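Local coordinates for protein DynF (Micromonospora chersina, PDB 6UBL) that is of unknown function but belongs to the dynemicin biosynthesis pathway and holds palmitic acid in its beta barrel, consistent with binding of a long apolar ligand, at residues P19-G24 with G203-P208; W30-P35 with S69-G74; D78-T83 with A111-T116; T103-C108 with G136-M141; L144-M149 with L181-D186. All coordinates share one frame; numbering follows the deposited sequence. Where two conformers were deposited one is given.

Contact 1 (P19-G24 with G203-P208)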
# COMPACT_ATOMS: atom_id res chain seq x y z
N PRO A 19 21.55 15.09 13.60
CA PRO A 19 21.01 15.87 14.72
C PRO A 19 19.50 15.99 14.68
O PRO A 19 18.87 16.05 13.62
CB PRO A 19 21.65 17.25 14.55
CG PRO A 19 21.83 17.37 13.07
CD PRO A 19 22.17 15.97 12.59
N ASN A 20 18.91 16.04 15.87
CA ASN A 20 17.52 16.40 16.00
C ASN A 20 17.31 17.88 15.72
O ASN A 20 18.16 18.72 16.02
CB ASN A 20 17.06 16.05 17.41
CG ASN A 20 16.70 14.59 17.55
OD1 ASN A 20 15.62 14.17 17.19
ND2 ASN A 20 17.67 13.80 18.02
N VAL A 21 16.15 18.18 15.15
CA VAL A 21 15.72 19.54 14.87
C VAL A 21 14.45 19.80 15.67
O VAL A 21 13.50 19.01 15.62
CB VAL A 21 15.48 19.77 13.37
CG1 VAL A 21 15.21 21.23 13.10
CG2 VAL A 21 16.66 19.26 12.55
N TYR A 22 14.45 20.91 16.41
CA TYR A 22 13.36 21.28 17.30
C TYR A 22 12.91 22.70 17.00
O TYR A 22 13.48 23.39 16.15
CB TYR A 22 13.83 21.24 18.76
CG TYR A 22 14.29 19.88 19.21
CD1 TYR A 22 13.37 18.87 19.44
CD2 TYR A 22 15.62 19.61 19.39
CE1 TYR A 22 13.79 17.62 19.85
CE2 TYR A 22 16.06 18.37 19.80
CZ TYR A 22 15.13 17.38 20.03
OH TYR A 22 15.57 16.14 20.44
N ALA A 23 11.87 23.12 17.72
CA ALA A 23 11.35 24.48 17.59
C ALA A 23 12.47 25.51 17.69
O ALA A 23 13.39 25.37 18.50
CB ALA A 23 10.32 24.75 18.69
N GLY A 24 12.37 26.56 16.88
CA GLY A 24 13.40 27.57 16.80
C GLY A 24 14.10 27.50 15.46
O GLY A 24 14.47 28.52 14.87
N GLY A 203 1.97 19.97 11.62
CA GLY A 203 2.23 21.20 12.35
C GLY A 203 3.63 21.69 12.08
O GLY A 203 4.13 21.59 10.96
N GLY A 204 4.29 22.21 13.12
CA GLY A 204 5.66 22.69 12.98
C GLY A 204 6.59 22.01 13.96
O GLY A 204 6.22 21.02 14.61
N TYR A 205 7.81 22.52 14.06
CA TYR A 205 8.77 21.92 14.98
C TYR A 205 8.30 22.10 16.42
O TYR A 205 7.73 23.14 16.79
CB TYR A 205 10.15 22.56 14.83
CG TYR A 205 10.91 22.10 13.61
CD1 TYR A 205 11.23 20.76 13.42
CD2 TYR A 205 11.33 23.01 12.66
CE1 TYR A 205 11.93 20.35 12.30
CE2 TYR A 205 12.04 22.62 11.55
CZ TYR A 205 12.34 21.28 11.37
OH TYR A 205 13.04 20.91 10.26
N LEU A 206 8.56 21.09 17.24
CA LEU A 206 8.18 21.10 18.64
C LEU A 206 9.40 21.31 19.54
O LEU A 206 10.55 21.05 19.16
CB LEU A 206 7.53 19.77 19.00
CG LEU A 206 6.28 19.49 18.18
CD1 LEU A 206 5.79 18.07 18.42
CD2 LEU A 206 5.20 20.50 18.49
N LYS A 207 9.13 21.79 20.75
CA LYS A 207 10.12 21.75 21.81
C LYS A 207 10.20 20.32 22.35
O LYS A 207 9.20 19.60 22.35
CB LYS A 207 9.71 22.69 22.94
CG LYS A 207 9.68 24.17 22.58
CD LYS A 207 9.22 24.99 23.76
CE LYS A 207 9.41 26.49 23.52
NZ LYS A 207 8.82 26.97 22.25
N PRO A 208 11.37 19.90 22.85
CA PRO A 208 11.45 18.56 23.45
C PRO A 208 10.38 18.31 24.50
O PRO A 208 9.85 17.19 24.57
CB PRO A 208 12.87 18.52 24.03
CG PRO A 208 13.65 19.48 23.17
CD PRO A 208 12.68 20.58 22.80

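Contact 2 (W30-P35 with S69-G74)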
# COMPACT_ATOMS: atom_id res chain seq x y z
N TRP A 30 11.95 26.15 -0.48
CA TRP A 30 12.69 25.91 -1.72
C TRP A 30 14.17 25.61 -1.48
O TRP A 30 15.00 25.85 -2.36
CB TRP A 30 12.55 27.09 -2.69
CG TRP A 30 11.14 27.55 -2.93
CD1 TRP A 30 10.62 28.76 -2.59
CD2 TRP A 30 10.09 26.83 -3.60
NE1 TRP A 30 9.30 28.84 -2.98
CE2 TRP A 30 8.95 27.67 -3.61
CE3 TRP A 30 9.99 25.56 -4.18
CZ2 TRP A 30 7.74 27.28 -4.17
CZ3 TRP A 30 8.78 25.17 -4.73
CH2 TRP A 30 7.67 26.03 -4.73
N THR A 31 14.52 25.12 -0.30
CA THR A 31 15.92 24.94 0.10
C THR A 31 16.14 23.54 0.64
O THR A 31 15.55 23.17 1.67
CB THR A 31 16.29 26.00 1.14
OG1 THR A 31 16.10 27.30 0.59
CG2 THR A 31 17.73 25.84 1.59
N PRO A 32 16.93 22.70 -0.05
CA PRO A 32 17.21 21.36 0.48
C PRO A 32 17.97 21.46 1.80
O PRO A 32 19.05 22.08 1.85
CB PRO A 32 18.08 20.72 -0.61
CG PRO A 32 17.72 21.49 -1.88
CD PRO A 32 17.51 22.90 -1.38
N PRO A 33 17.45 20.90 2.89
CA PRO A 33 18.11 21.07 4.19
C PRO A 33 19.22 20.05 4.42
O PRO A 33 19.28 18.99 3.81
CB PRO A 33 16.97 20.82 5.19
CG PRO A 33 16.09 19.83 4.48
CD PRO A 33 16.14 20.21 3.02
N GLU A 34 20.11 20.42 5.34
CA GLU A 34 21.08 19.47 5.85
C GLU A 34 20.33 18.33 6.54
O GLU A 34 19.22 18.53 7.05
CB GLU A 34 21.99 20.16 6.88
CG GLU A 34 22.67 21.42 6.37
CD GLU A 34 23.80 21.14 5.40
OE1 GLU A 34 24.85 20.62 5.84
OE2 GLU A 34 23.63 21.43 4.20
N PRO A 35 20.89 17.12 6.56
CA PRO A 35 20.20 16.01 7.22
C PRO A 35 19.87 16.32 8.68
O PRO A 35 20.66 16.96 9.39
CB PRO A 35 21.17 14.83 7.10
CG PRO A 35 22.45 15.38 6.59
CD PRO A 35 22.15 16.70 5.92
N SER A 69 17.43 11.77 4.90
CA SER A 69 18.74 11.54 4.32
C SER A 69 19.31 12.89 3.91
O SER A 69 18.59 13.89 3.83
CB SER A 69 18.60 10.68 3.06
OG SER A 69 17.97 11.40 2.00
N PRO A 70 20.61 12.96 3.61
CA PRO A 70 21.11 14.15 2.92
C PRO A 70 20.38 14.28 1.59
O PRO A 70 19.97 13.29 0.98
CB PRO A 70 22.61 13.85 2.71
CG PRO A 70 22.72 12.35 2.81
CD PRO A 70 21.65 11.93 3.79
N SER A 71 20.21 15.51 1.13
CA SER A 71 19.59 15.72 -0.16
C SER A 71 20.52 15.25 -1.26
O SER A 71 21.74 15.40 -1.16
CB SER A 71 19.27 17.21 -0.38
OG SER A 71 18.74 17.39 -1.68
N THR A 72 19.95 14.67 -2.32
CA THR A 72 20.77 14.24 -3.44
C THR A 72 21.34 15.41 -4.23
O THR A 72 22.21 15.20 -5.08
CB THR A 72 19.97 13.36 -4.40
OG1 THR A 72 18.88 14.13 -4.95
CG2 THR A 72 19.42 12.15 -3.66
N SER A 73 20.86 16.63 -3.98
CA SER A 73 21.42 17.81 -4.62
C SER A 73 21.20 19.01 -3.72
O SER A 73 20.24 19.07 -2.95
CB SER A 73 20.74 18.09 -5.97
OG SER A 73 21.27 19.25 -6.56
N GLY A 74 22.11 19.97 -3.83
CA GLY A 74 21.91 21.26 -3.19
C GLY A 74 21.00 22.19 -3.95
O GLY A 74 20.64 23.24 -3.42
O HOH W 1 17.65 16.52 4.15
O HOH W 2 21.27 17.65 2.36

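Contact 3 (D78-T83 with A111-T116)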
# COMPACT_ATOMS: atom_id res chain seq x y z
N ASP A 78 16.53 19.51 -8.59
CA ASP A 78 17.06 18.16 -8.69
C ASP A 78 17.01 17.38 -7.39
O ASP A 78 17.29 16.18 -7.39
CB ASP A 78 18.53 18.22 -9.13
CG ASP A 78 18.69 18.77 -10.52
OD1 ASP A 78 17.79 18.54 -11.35
OD2 ASP A 78 19.70 19.46 -10.78
N ALA A 79 16.68 18.03 -6.28
CA ALA A 79 16.87 17.43 -4.96
C ALA A 79 15.83 16.37 -4.66
O ALA A 79 14.62 16.56 -4.88
CB ALA A 79 16.81 18.51 -3.88
N GLU A 80 16.31 15.25 -4.13
CA GLU A 80 15.45 14.23 -3.56
C GLU A 80 15.91 13.99 -2.13
O GLU A 80 17.10 14.08 -1.82
CB GLU A 80 15.61 12.93 -4.31
CG GLU A 80 15.16 12.97 -5.74
CD GLU A 80 15.26 11.60 -6.37
OE1 GLU A 80 14.44 10.74 -6.00
OE2 GLU A 80 16.19 11.38 -7.16
N VAL A 81 14.95 13.67 -1.26
CA VAL A 81 15.22 13.36 0.14
C VAL A 81 14.47 12.08 0.48
O VAL A 81 13.27 11.96 0.19
CB VAL A 81 14.80 14.51 1.07
CG1 VAL A 81 14.90 14.10 2.53
CG2 VAL A 81 15.66 15.75 0.80
N TYR A 82 15.17 11.14 1.11
CA TYR A 82 14.59 9.90 1.60
C TYR A 82 14.34 10.04 3.10
O TYR A 82 15.13 10.66 3.81
CB TYR A 82 15.54 8.74 1.31
CG TYR A 82 15.59 8.50 -0.18
CD1 TYR A 82 14.67 7.68 -0.80
CD2 TYR A 82 16.52 9.17 -0.97
CE1 TYR A 82 14.69 7.48 -2.16
CE2 TYR A 82 16.54 8.99 -2.34
CZ TYR A 82 15.62 8.14 -2.93
OH TYR A 82 15.64 7.95 -4.29
N THR A 83 13.24 9.48 3.57
CA THR A 83 12.80 9.69 4.94
C THR A 83 12.50 8.35 5.59
O THR A 83 12.15 7.38 4.91
CB THR A 83 11.53 10.55 4.98
OG1 THR A 83 10.49 9.89 4.27
CG2 THR A 83 11.77 11.92 4.35
N ALA A 111 8.83 4.24 5.91
CA ALA A 111 9.79 4.92 5.06
C ALA A 111 9.08 5.64 3.92
O ALA A 111 8.01 5.23 3.47
CB ALA A 111 10.83 3.93 4.52
N GLY A 112 9.72 6.70 3.43
CA GLY A 112 9.12 7.51 2.40
C GLY A 112 10.16 8.31 1.66
O GLY A 112 11.37 8.10 1.80
N GLN A 113 9.68 9.24 0.84
CA GLN A 113 10.57 10.05 0.03
C GLN A 113 9.87 11.33 -0.40
O GLN A 113 8.64 11.46 -0.33
CB GLN A 113 11.10 9.28 -1.17
CG GLN A 113 10.03 8.80 -2.13
CD GLN A 113 10.58 7.83 -3.13
OE1 GLN A 113 10.26 6.64 -3.11
NE2 GLN A 113 11.45 8.32 -4.01
N ILE A 114 10.69 12.28 -0.84
CA ILE A 114 10.24 13.57 -1.35
C ILE A 114 10.96 13.80 -2.67
O ILE A 114 12.19 13.79 -2.72
CB ILE A 114 10.58 14.71 -0.36
CG1 ILE A 114 10.00 14.42 1.02
CG2 ILE A 114 10.04 16.03 -0.89
CD1 ILE A 114 10.40 15.43 2.08
N ARG A 115 10.19 13.96 -3.75
CA ARG A 115 10.77 14.17 -5.06
C ARG A 115 9.77 14.82 -5.99
O ARG A 115 8.56 14.82 -5.74
CB ARG A 115 11.31 12.87 -5.66
CG ARG A 115 10.27 11.76 -5.96
CD ARG A 115 10.78 10.89 -7.12
NE ARG A 115 10.76 11.72 -8.32
CZ ARG A 115 11.69 11.74 -9.27
NH1 ARG A 115 12.77 10.97 -9.20
NH2 ARG A 115 11.55 12.57 -10.31
N THR A 116 10.29 15.38 -7.08
CA THR A 116 9.43 15.93 -8.13
C THR A 116 8.48 14.86 -8.65
O THR A 116 8.92 13.74 -8.98
CB THR A 116 10.32 16.43 -9.27
OG1 THR A 116 11.16 17.49 -8.81
CG2 THR A 116 9.48 16.88 -10.47
O HOH W 3 13.10 15.76 -7.05
O HOH W 4 13.91 8.81 -7.73
O HOH W 5 13.03 10.66 -3.68
O HOH W 6 15.93 10.63 -9.67

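Contact 4 (T103-C108 with G136-M141)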
# COMPACT_ATOMS: atom_id res chain seq x y z
N THR A 103 1.05 4.39 17.57
CA THR A 103 2.50 4.40 17.60
C THR A 103 2.99 3.55 16.43
O THR A 103 2.20 3.01 15.66
CB THR A 103 2.99 3.83 18.93
OG1 THR A 103 2.48 2.52 19.11
CG2 THR A 103 2.53 4.71 20.10
N LEU A 104 4.31 3.44 16.29
CA LEU A 104 4.86 2.61 15.23
C LEU A 104 4.97 1.14 15.64
O LEU A 104 5.27 0.81 16.78
CB LEU A 104 6.25 3.10 14.82
CG LEU A 104 6.33 4.51 14.25
CD1 LEU A 104 7.80 4.80 13.91
CD2 LEU A 104 5.45 4.69 13.04
N ASN A 105 4.76 0.27 14.66
CA ASN A 105 5.03 -1.15 14.83
C ASN A 105 6.54 -1.36 14.76
O ASN A 105 7.14 -1.09 13.72
CB ASN A 105 4.36 -1.93 13.71
CG ASN A 105 4.48 -3.43 13.88
OD1 ASN A 105 5.36 -3.92 14.59
ND2 ASN A 105 3.61 -4.17 13.20
N PRO A 106 7.18 -1.82 15.84
CA PRO A 106 8.65 -1.97 15.81
C PRO A 106 9.14 -3.02 14.84
O PRO A 106 10.35 -3.05 14.56
CB PRO A 106 9.00 -2.34 17.26
CG PRO A 106 7.76 -2.98 17.80
CD PRO A 106 6.60 -2.28 17.12
N ASP A 107 8.26 -3.87 14.31
CA ASP A 107 8.67 -4.89 13.35
C ASP A 107 8.81 -4.34 11.94
O ASP A 107 9.29 -5.07 11.06
CB ASP A 107 7.65 -6.02 13.28
CG ASP A 107 7.56 -6.84 14.55
OD1 ASP A 107 8.57 -6.97 15.26
OD2 ASP A 107 6.47 -7.40 14.80
N CYS A 108 8.37 -3.11 11.70
CA CYS A 108 8.26 -2.54 10.37
C CYS A 108 9.11 -1.29 10.25
O CYS A 108 9.16 -0.47 11.17
CB CYS A 108 6.82 -2.05 10.13
SG CYS A 108 5.56 -3.29 10.24
N GLY A 136 3.82 1.39 9.02
CA GLY A 136 3.31 0.27 9.82
C GLY A 136 3.01 0.75 11.23
O GLY A 136 3.93 1.14 11.96
N ALA A 137 1.74 0.74 11.62
CA ALA A 137 1.31 1.34 12.87
C ALA A 137 0.72 0.32 13.82
O ALA A 137 0.37 -0.80 13.45
CB ALA A 137 0.27 2.44 12.60
N ILE A 138 0.59 0.74 15.09
CA ILE A 138 -0.13 0.01 16.12
C ILE A 138 -1.21 0.94 16.65
O ILE A 138 -0.91 2.08 17.04
CB ILE A 138 0.80 -0.38 17.28
CG1 ILE A 138 1.99 -1.21 16.77
CG2 ILE A 138 0.01 -1.14 18.35
CD1 ILE A 138 1.59 -2.56 16.28
N PHE A 139 -2.44 0.43 16.75
CA PHE A 139 -3.57 1.19 17.28
C PHE A 139 -3.96 0.55 18.61
O PHE A 139 -4.54 -0.54 18.62
CB PHE A 139 -4.77 1.16 16.31
CG PHE A 139 -4.50 1.77 14.96
CD1 PHE A 139 -3.81 1.04 13.99
CD2 PHE A 139 -4.95 3.04 14.65
CE1 PHE A 139 -3.57 1.59 12.74
CE2 PHE A 139 -4.71 3.59 13.39
CZ PHE A 139 -4.02 2.86 12.44
N ASP A 140 -3.61 1.20 19.72
CA ASP A 140 -3.92 0.68 21.05
C ASP A 140 -5.31 1.17 21.45
O ASP A 140 -5.54 2.37 21.56
CB ASP A 140 -2.86 1.18 22.03
CG ASP A 140 -2.88 0.44 23.37
OD1 ASP A 140 -3.68 -0.50 23.55
OD2 ASP A 140 -2.06 0.81 24.24
N MET A 141 -6.22 0.23 21.68
CA MET A 141 -7.62 0.51 22.01
C MET A 141 -7.95 -0.21 23.32
O MET A 141 -8.67 -1.21 23.33
CB MET A 141 -8.55 0.09 20.87
CG MET A 141 -8.25 0.73 19.52
SD MET A 141 -9.57 0.50 18.30
CE MET A 141 -8.98 1.44 16.89
O HOH W 7 -0.05 2.28 20.33
O HOH W 8 1.80 -2.47 11.68
O HOH W 9 6.79 1.30 11.51

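Contact 5 (L144-M149 with L181-D186)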
# COMPACT_ATOMS: atom_id res chain seq x y z
N LEU A 144 -11.50 -1.55 24.30
CA LEU A 144 -11.90 -2.79 23.65
C LEU A 144 -11.00 -3.96 24.00
O LEU A 144 -11.23 -5.07 23.50
CB LEU A 144 -11.91 -2.58 22.14
CG LEU A 144 -12.63 -1.34 21.64
CD1 LEU A 144 -12.68 -1.40 20.11
CD2 LEU A 144 -14.02 -1.23 22.22
N GLY A 145 -9.99 -3.75 24.83
CA GLY A 145 -9.06 -4.80 25.17
C GLY A 145 -8.23 -5.28 24.00
O GLY A 145 -7.76 -6.42 24.01
N LEU A 146 -8.00 -4.42 23.01
CA LEU A 146 -7.37 -4.80 21.77
C LEU A 146 -6.25 -3.83 21.41
O LEU A 146 -6.30 -2.64 21.73
CB LEU A 146 -8.38 -4.68 20.62
CG LEU A 146 -9.51 -5.67 20.39
CD1 LEU A 146 -10.51 -5.07 19.42
CD2 LEU A 146 -8.90 -6.93 19.81
N LYS A 147 -5.25 -4.37 20.71
CA LYS A 147 -4.28 -3.58 19.96
C LYS A 147 -4.34 -4.08 18.52
O LYS A 147 -4.33 -5.30 18.29
CB LYS A 147 -2.85 -3.77 20.48
CG LYS A 147 -2.50 -2.89 21.66
CD LYS A 147 -1.01 -2.96 22.00
CE LYS A 147 -0.80 -2.72 23.48
NZ LYS A 147 0.63 -2.82 23.89
N LEU A 148 -4.42 -3.17 17.57
CA LEU A 148 -4.51 -3.54 16.16
C LEU A 148 -3.28 -3.08 15.41
O LEU A 148 -2.59 -2.14 15.82
CB LEU A 148 -5.76 -2.92 15.52
CG LEU A 148 -7.09 -3.15 16.24
CD1 LEU A 148 -8.24 -2.56 15.46
CD2 LEU A 148 -7.27 -4.65 16.47
N MET A 149 -3.00 -3.77 14.30
CA MET A 149 -1.88 -3.43 13.44
C MET A 149 -2.31 -3.58 11.99
O MET A 149 -3.32 -4.20 11.69
CB MET A 149 -0.68 -4.35 13.69
CG MET A 149 -1.05 -5.82 13.69
SD MET A 149 0.40 -6.90 13.65
CE MET A 149 1.00 -6.54 12.01
N LEU A 181 -7.30 -3.78 9.51
CA LEU A 181 -6.62 -3.68 10.80
C LEU A 181 -6.79 -4.99 11.55
O LEU A 181 -7.91 -5.48 11.71
CB LEU A 181 -7.16 -2.51 11.63
CG LEU A 181 -6.99 -1.14 10.96
CD1 LEU A 181 -7.62 -0.06 11.84
CD2 LEU A 181 -5.53 -0.81 10.67
N LEU A 182 -5.67 -5.57 11.97
CA LEU A 182 -5.61 -6.92 12.51
C LEU A 182 -5.28 -6.91 14.00
O LEU A 182 -4.51 -6.06 14.46
CB LEU A 182 -4.50 -7.70 11.79
CG LEU A 182 -4.55 -7.65 10.26
CD1 LEU A 182 -3.33 -8.30 9.63
CD2 LEU A 182 -5.83 -8.31 9.79
N ASP A 183 -5.87 -7.85 14.73
CA ASP A 183 -5.52 -8.04 16.14
C ASP A 183 -4.05 -8.48 16.22
O ASP A 183 -3.64 -9.44 15.57
CB ASP A 183 -6.42 -9.14 16.71
CG ASP A 183 -6.30 -9.30 18.22
OD1 ASP A 183 -5.30 -8.86 18.83
OD2 ASP A 183 -7.22 -9.92 18.80
N VAL A 184 -3.26 -7.75 17.01
CA VAL A 184 -1.85 -8.11 17.16
C VAL A 184 -1.70 -9.53 17.68
O VAL A 184 -0.69 -10.19 17.42
CB VAL A 184 -1.09 -7.10 18.06
CG1 VAL A 184 -1.02 -5.73 17.41
CG2 VAL A 184 -1.73 -7.03 19.44
N ASN A 185 -2.69 -10.01 18.42
CA ASN A 185 -2.67 -11.37 18.94
C ASN A 185 -3.25 -12.40 17.97
O ASN A 185 -3.24 -13.60 18.29
CB ASN A 185 -3.46 -11.44 20.25
CG ASN A 185 -2.79 -10.65 21.36
OD1 ASN A 185 -1.57 -10.61 21.45
ND2 ASN A 185 -3.61 -10.03 22.21
N ASP A 186 -3.77 -11.99 16.82
CA ASP A 186 -4.31 -12.94 15.84
C ASP A 186 -4.09 -12.35 14.45
O ASP A 186 -5.05 -12.10 13.71
CB ASP A 186 -5.78 -13.22 16.12
CG ASP A 186 -6.36 -14.33 15.25
OD1 ASP A 186 -5.61 -15.20 14.76
OD2 ASP A 186 -7.59 -14.34 15.07
O HOH W 10 -5.87 -8.52 23.19
O HOH W 11 -5.09 -7.38 21.02

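Contact 1 (P19-G24 with G203-P208)
Tyr205, the last residue of strand 193-205, makes the largest contribution of its segment to the contact with residues 19-24. Its CG stands anti to its own carbonyl carbon, and Val21 CG1 lies over one face of the ring, offset toward the rim and 3.4 Å from Tyr205 CZ. A branched valine suits this CH-pi contact, since one methyl can sit on the flat ring. The phenol oxygen has a separate partner, Asp38 OD1. At its root, Tyr205 CB approaches Ala23 N to 3.4 Å. Leu206 starts its side chain away from residues 19-24 and offers its carbonyl: Ala23 N donates to Leu206 O over 2.8 Å in a nearly straight bond (165°), approaching from above the carbonyl plane. The same oxygen lies in plane at the edge of the Tyr22 ring. Lys207 contributes aliphatic carbon, with CG 4.0 Å from Ala23 CB. Pro208 places CG over the centre of the Tyr22 ring, 3.8 Å from its centroid, a second CH-pi contact with the side chains crossing at about a right angle. One backbone hydrogen bond between two CH-pi contacts thus joins the early loop to the C-terminal end, so that apart from this bond cohesion is probably mostly dispersive.

Contact 2 (W30-P35 with S69-G74)
Pro33 O is the best-held polar atom between these two loops: two waters each donate a proton to it. One, 2.8 Å from Pro33 O, also accepts from Ser71 N at 2.7 Å. The other donates at its far side to Ser69 O, 2.8 Å away. Pro33 O and Ser71 N are themselves too far apart for a direct bond, so the waters carry the polar link between the loops, tying one carbonyl to both a donor and an acceptor of residues 69-74. Proline has no N-H to give, which leaves its carbonyl as the natural backbone handle in this proline-rich loop.

Carbon contacts lie to both sides of this bridge along the chain. Pro32 CB rests 3.6 Å from Ser71 OG and equally near Ser73 O, while Pro32 CG reaches toward Gly74 O. The serine hydroxyl is occupied: with OG anti to the backbone N (chi1 176°), Ser71 OG donates to Ser73 O at 2.6 Å, in the carbonyl plane and on a lone pair, a short bond consistent with a fixed bend at 71-73. Further along, Pro35 packs obliquely on Pro70, with Pro35 CG and Pro70 CB 4.2 Å apart. Ser69 OG closes its own local bond to Pro70 O and also takes a hydrogen bond from Tyr82 N, fastening this loop to strand 81-92.

No direct hydrogen bond crosses between the loops. Their union therefore rests on rigid pyrrolidine rings, Pro35 against Pro70 and Pro32 against the oxygens of 71-74, and on two waters, a chemistry well fitted to a surface contact.

Contact 3 (D78-T83 with A111-T116)
Neighbouring antiparallel strands of the beta barrel meet here, strand 81-92 beside strand 108-115. Their backbone ladder comes first: Val81 and Ile114 form a hydrogen-bonded pair, Ile114 N donating to Val81 O at 2.8 Å almost along the C=O axis, and Thr83 pairs likewise with Gly112. Glycine suits position 112, where a beta carbon would crowd Thr83 OG1. Between them Tyr82 and Gln113 form a non-hydrogen-bonded pair.

Among apolar contacts, Val81 and Ile114 share the face of Thr83, and Ile114 touches the palmitic acid. On the other face the Tyr82 ring lies alongside Gln113.

Polar and charged groups complete the contact. Gln113 NE2 bonds Tyr194 OH of the second subunit. Glu80 and Arg115 run side by side, but their salt bridge is long, Glu80 OE1 to Arg115 NH1 being 3.6 Å. A water donating to Glu80 OE1 and accepting from Arg115 NH1 bridges the gap. An alanine in place of Arg115 would lose this charge pairing and its side-chain grip on Thr116, and would probably loosen the strand end. That grip is side-on: Arg115 NE reaches Thr116 O at 2.8 Å, and Arg115 NH2 reaches the same oxygen at 3.2 Å, with Thr116 O lying in the guanidinium plane.

Contact 4 (T103-C108 with G136-M141)
An antiparallel strand pairing of the barrel, 100-104 against 129-141, runs here into a type I turn at Asn105-Cys108. The tight part lies along the backbone. Thr103 and Ile138 form a hydrogen-bonded pair: Ile138 N donates to Thr103 O at 2.8 Å, and Thr103 N returns a longer bond to Ile138 O. Two residues on, Asn105 N donates to Gly136 O at 3.0 Å, nearly straight at 172°, so the pairing carries on to the mouth of the turn. Glycine suits position 136 because a beta carbon there would collide with Cys108 SG; without one, Cys108 CB can settle 4.2 Å from Gly136 CA. Ile138 packs its long branch across Asn105, CG1 lying 3.6 Å from Asn105 CA and CD1 against Asn105 CB, so that aliphatic carbon covers the root of a polar residue. Two waters are held among the buried groups here: one joins Asn105 ND2 to Ala137 O, and another lies within hydrogen-bonding distance of Cys108 O and Gly136 O.

The looser side is at the partly exposed Thr103. Its OG1, whose crowded first torsion places it between its backbone N and carbonyl carbon, binds a water that makes only a weak bond to Ile138 O.

The amide of Asn105 works at both ends. With CG anti to the backbone N (chi1 -175°), the nitrogen serves its water and the oxygen is turned back into its own loop, where Asn105 OD1 accepts from Asp107 N at 2.9 Å to form an Asx turn.

Contact 5 (L144-M149 with L181-D186)
Three backbone hydrogen bonds form the first shell between strands 146-149 and 170-183. Met149 and Leu182 make a reciprocal pair: Met149 N donates to Leu182 O, and Leu182 N to Met149 O, over 2.7 Å each. Beyond the strand end, Val184 N donates to Lys147 O at 3.0 Å, almost straight (174°) and in the carbonyl plane.

Side chains fill in around this ladder. Met149 CG lies 3.7 Å from Val184 CG1, the two chains crossing obliquely, and the other valine methyl, CG2, packs 3.6 Å from Lys147 CB. Two branches let Val184 cover both neighbours, while the flexible methionine, bent at chi3, can follow the surface it meets. Leu148, on the opposite face from Met149, crosses Leu181 at about a right angle, Leu148 CD1 lying 4.0 Å from Leu181 CB. Leu146 CD2 touches the Asp183 carboxylate.

Asp183 also sets the next layer, the loop after the strand. Its CG is anti to the backbone N (chi1 -172°), and Asp183 OD1 accepts from Asn185 N at 2.9 Å, reached from above the carboxylate plane. The same oxygen receives a water 2.7 Å away that also accepts from Lys147 N, linking the turn to the facing strand. An alanine in place of Asp183 would lose both bonds to OD1, and would probably leave the turn less firmly set against Lys147.

The aspartate thus makes an Asx turn within the type I turn Asp183-Asp186, which here closes strand 170-183; on the partner strand, Gly145 and Leu146 facing Met141 form a G1 beta bulge, typical of a tight hairpin.

All five contacts belong to one beta-rich chain whose strands surround palmitic acid. Contact 1, between residues near the two termini, encloses the other four along the sequence. Contact 2 closes before contact 3 opens; contacts 3 and 4 interlock, their segments alternating; contact 5 follows. Contacts 2 and 3, with centres about 9 Å apart, touch through Ser69 N and Tyr82 O and lie together on one side of the chain's centre, contact 2 farther out. Contacts 4 and 5, with centres about 10 Å apart, share the pairing of strands 129-141 and 146-149 on the other side, contact 5 farther out. Centres of contacts 2 and 5 lie about 39 Å apart. The contacts thus span the length of the barrel, and the palmitic acid touches Ile114 of contact 3 and Phe139 of contact 4.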